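Local coordinates for protein B-agarase (Agarivorans gilvus, PDB 5Z6P) that acts as a beta-agarase of glycoside hydrolase family 50, probably hydrolysing the beta-1,4 glycosidic linkages of agarose, at residues T315-I319 with R360-Y364. Numbering follows the deposited sequence.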
ATOM      1  N   THR A 315      -9.099 -10.536  13.139  1.00 15.24           N
ATOM      2  CA  THR A 315     -10.027 -10.792  12.054  1.00 15.72           C
ATOM      3  C   THR A 315     -11.459 -10.977  12.619  1.00 17.51           C
ATOM      4  O   THR A 315     -11.637 -11.407  13.758  1.00 18.45           O
ATOM      5  CB  THR A 315      -9.572 -12.037  11.246  1.00 15.66           C
ATOM      6  OG1 THR A 315     -10.324 -12.144  10.039  1.00 17.13           O
ATOM      7  CG2 THR A 315      -9.728 -13.324  12.076  1.00 17.53           C
ATOM      8  N   ILE A 316     -12.471 -10.651  11.828  1.00 15.91           N
ATOM      9  CA  ILE A 316     -13.857 -10.752  12.273  1.00 16.62           C
ATOM     10  C   ILE A 316     -14.306 -12.221  12.364  1.00 18.74           C
ATOM     11  O   ILE A 316     -14.136 -12.986  11.415  1.00 18.85           O
ATOM     12  CB  ILE A 316     -14.795  -9.974  11.329  1.00 14.89           C
ATOM     13  CG1 ILE A 316     -14.572  -8.467  11.488  1.00 18.48           C
ATOM     14  CG2 ILE A 316     -16.253 -10.335  11.580  1.00 19.01           C
ATOM     15  CD1 ILE A 316     -15.062  -7.895  12.811  1.00 20.84           C
ATOM     16  N   THR A 317     -14.870 -12.619  13.501  1.00 17.50           N
ATOM     17  CA  THR A 317     -15.321 -14.009  13.651  1.00 15.95           C
ATOM     18  C   THR A 317     -16.704 -14.250  13.077  1.00 14.11           C
ATOM     19  O   THR A 317     -17.085 -15.386  12.833  1.00 17.74           O
ATOM     20  CB  THR A 317     -15.354 -14.468  15.126  1.00 19.61           C
ATOM     21  OG1 THR A 317     -16.279 -13.661  15.863  1.00 18.95           O
ATOM     22  CG2 THR A 317     -13.979 -14.396  15.756  1.00 16.39           C
ATOM     23  N   GLY A 318     -17.457 -13.191  12.865  1.00 16.40           N
ATOM     24  CA  GLY A 318     -18.854 -13.332  12.495  1.00 17.19           C
ATOM     25  C   GLY A 318     -19.779 -13.136  13.694  1.00 20.89           C
ATOM     26  O   GLY A 318     -20.886 -12.630  13.545  1.00 23.26           O
ATOM     27  N   ILE A 319     -19.329 -13.535  14.885  1.00 19.77           N
ATOM     28  CA  ILE A 319     -20.155 -13.381  16.090  1.00 21.26           C
ATOM     29  C   ILE A 319     -20.397 -11.896  16.381  1.00 22.79           C
ATOM     30  O   ILE A 319     -19.456 -11.110  16.479  1.00 19.99           O
ATOM     31  CB  ILE A 319     -19.511 -14.049  17.333  1.00 21.12           C
ATOM     32  CG1 ILE A 319     -19.271 -15.547  17.094  1.00 18.19           C
ATOM     33  CG2 ILE A 319     -20.364 -13.801  18.587  1.00 19.62           C
ATOM     34  CD1 ILE A 319     -20.496 -16.321  16.667  1.00 21.09           C
ATOM     35  N   ARG A 360     -19.482 -16.084   7.580  1.00 22.83           N
ATOM     36  CA  ARG A 360     -18.127 -15.867   8.085  1.00 18.58           C
ATOM     37  C   ARG A 360     -17.784 -16.821   9.219  1.00 18.42           C
ATOM     38  O   ARG A 360     -16.738 -17.453   9.190  1.00 21.75           O
ATOM     39  CB  ARG A 360     -17.934 -14.424   8.551  1.00 19.23           C
ATOM     40  CG  ARG A 360     -16.633 -14.214   9.336  1.00 20.02           C
ATOM     41  CD  ARG A 360     -15.395 -14.552   8.495  1.00 19.33           C
ATOM     42  NE  ARG A 360     -15.275 -13.669   7.347  1.00 17.58           N
ATOM     43  CZ  ARG A 360     -14.637 -12.501   7.363  1.00 21.98           C
ATOM     44  NH1 ARG A 360     -14.043 -12.074   8.472  1.00 18.49           N
ATOM     45  NH2 ARG A 360     -14.588 -11.761   6.262  1.00 21.71           N
ATOM     46  N   ARG A 361     -18.660 -16.926  10.212  1.00 18.22           N
ATOM     47  CA  ARG A 361     -18.422 -17.822  11.340  1.00 19.58           C
ATOM     48  C   ARG A 361     -18.233 -19.275  10.891  1.00 17.72           C
ATOM     49  O   ARG A 361     -17.395 -19.996  11.434  1.00 18.73           O
ATOM     50  CB  ARG A 361     -19.569 -17.716  12.361  1.00 22.11           C
ATOM     51  CG  ARG A 361     -19.468 -18.662  13.551  1.00 19.85           C
ATOM     52  CD  ARG A 361     -18.120 -18.575  14.239  1.00 21.00           C
ATOM     53  NE  ARG A 361     -17.988 -19.474  15.387  1.00 21.27           N
ATOM     54  CZ  ARG A 361     -17.522 -20.719  15.327  1.00 23.20           C
ATOM     55  NH1 ARG A 361     -17.148 -21.249  14.171  1.00 24.52           N
ATOM     56  NH2 ARG A 361     -17.420 -21.441  16.430  1.00 22.57           N
ATOM     57  N   ALA A 362     -18.990 -19.699   9.889  1.00 19.91           N
ATOM     58  CA  ALA A 362     -18.866 -21.071   9.395  1.00 18.36           C
ATOM     59  C   ALA A 362     -17.543 -21.317   8.644  1.00 21.07           C
ATOM     60  O   ALA A 362     -17.199 -22.459   8.335  1.00 18.60           O
ATOM     61  CB  ALA A 362     -20.036 -21.414   8.511  1.00 23.22           C
ATOM     62  N   MET A 363     -16.787 -20.258   8.361  1.00 18.21           N
ATOM     63  CA  MET A 363     -15.481 -20.456   7.718  1.00 19.40           C
ATOM     64  C   MET A 363     -14.468 -21.054   8.686  1.00 18.71           C
ATOM     65  O   MET A 363     -13.508 -21.703   8.271  1.00 16.49           O
ATOM     66  CB  MET A 363     -14.932 -19.140   7.157  1.00 19.52           C
ATOM     67  CG  MET A 363     -15.635 -18.602   5.926  1.00 17.33           C
ATOM     68  SD  MET A 363     -14.965 -16.989   5.415  1.00 21.89           S
ATOM     69  CE  MET A 363     -13.385 -17.473   4.748  1.00 19.25           C
ATOM     70  N   TYR A 364     -14.670 -20.819   9.978  1.00 17.11           N
ATOM     71  CA  TYR A 364     -13.698 -21.257  10.970  1.00 17.70           C
ATOM     72  C   TYR A 364     -13.975 -22.670  11.474  1.00 19.10           C
ATOM     73  O   TYR A 364     -15.045 -22.960  12.009  1.00 20.07           O
ATOM     74  CB  TYR A 364     -13.649 -20.273  12.148  1.00 16.58           C
ATOM     75  CG  TYR A 364     -13.361 -18.853  11.719  1.00 15.38           C
ATOM     76  CD1 TYR A 364     -12.069 -18.451  11.398  1.00 15.41           C
ATOM     77  CD2 TYR A 364     -14.385 -17.918  11.608  1.00 18.91           C
ATOM     78  CE1 TYR A 364     -11.802 -17.155  10.997  1.00 16.20           C
ATOM     79  CE2 TYR A 364     -14.127 -16.614  11.191  1.00 17.54           C
ATOM     80  CZ  TYR A 364     -12.834 -16.243  10.887  1.00 17.67           C
ATOM     81  OH  TYR A 364     -12.571 -14.954  10.487  1.00 17.30           O
TER
HETATM   82  O   HOH W   1     -12.238  -9.609   8.955  1.00 19.06           O
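Arg360 reaches from helix 353-361 to the backbone of Ile316, and its path shows how a long side chain packs its methylenes against a backbone carbonyl and hydrogen-bonds it with NH1. Arg360 CB lies 4.2 Å from Gly318 CA. With CG anti to the backbone N (chi1 169°), the chain then bends twice and folds back past the Ile316 oxygen, Arg360 CG and CD each staying 3.5 Å from Ile316 O; Arg360 CG is also 3.7 Å from Thr317 O. At the tip, Arg360 NH1 donates to Ile316 O at 3.1 Å, the acceptor lying nearly in the guanidinium plane. Water 1 accepts from both Arg360 NH1 and Ile316 N, tying the same group to the strand a second time. Tyr364 OH gives Ile316 O a second hydrogen bond, 2.7 Å long, from the opposite face of the carbonyl plane; this hydroxyl is also hydrogen-bonded with Thr723 OG1. One residue on, Thr317 O rests 3.2 Å from Arg361 CA in a CA-H...O contact, while Thr317 OG1, also hydrogen-bonded to Glu393 OE1 of strand 388-395, accepts from Ile319 N in an ST turn. Strand 315-325, an outer strand of a three-stranded antiparallel sheet, is thus joined to that helix and the type I beta turn of Arg361 to Tyr364.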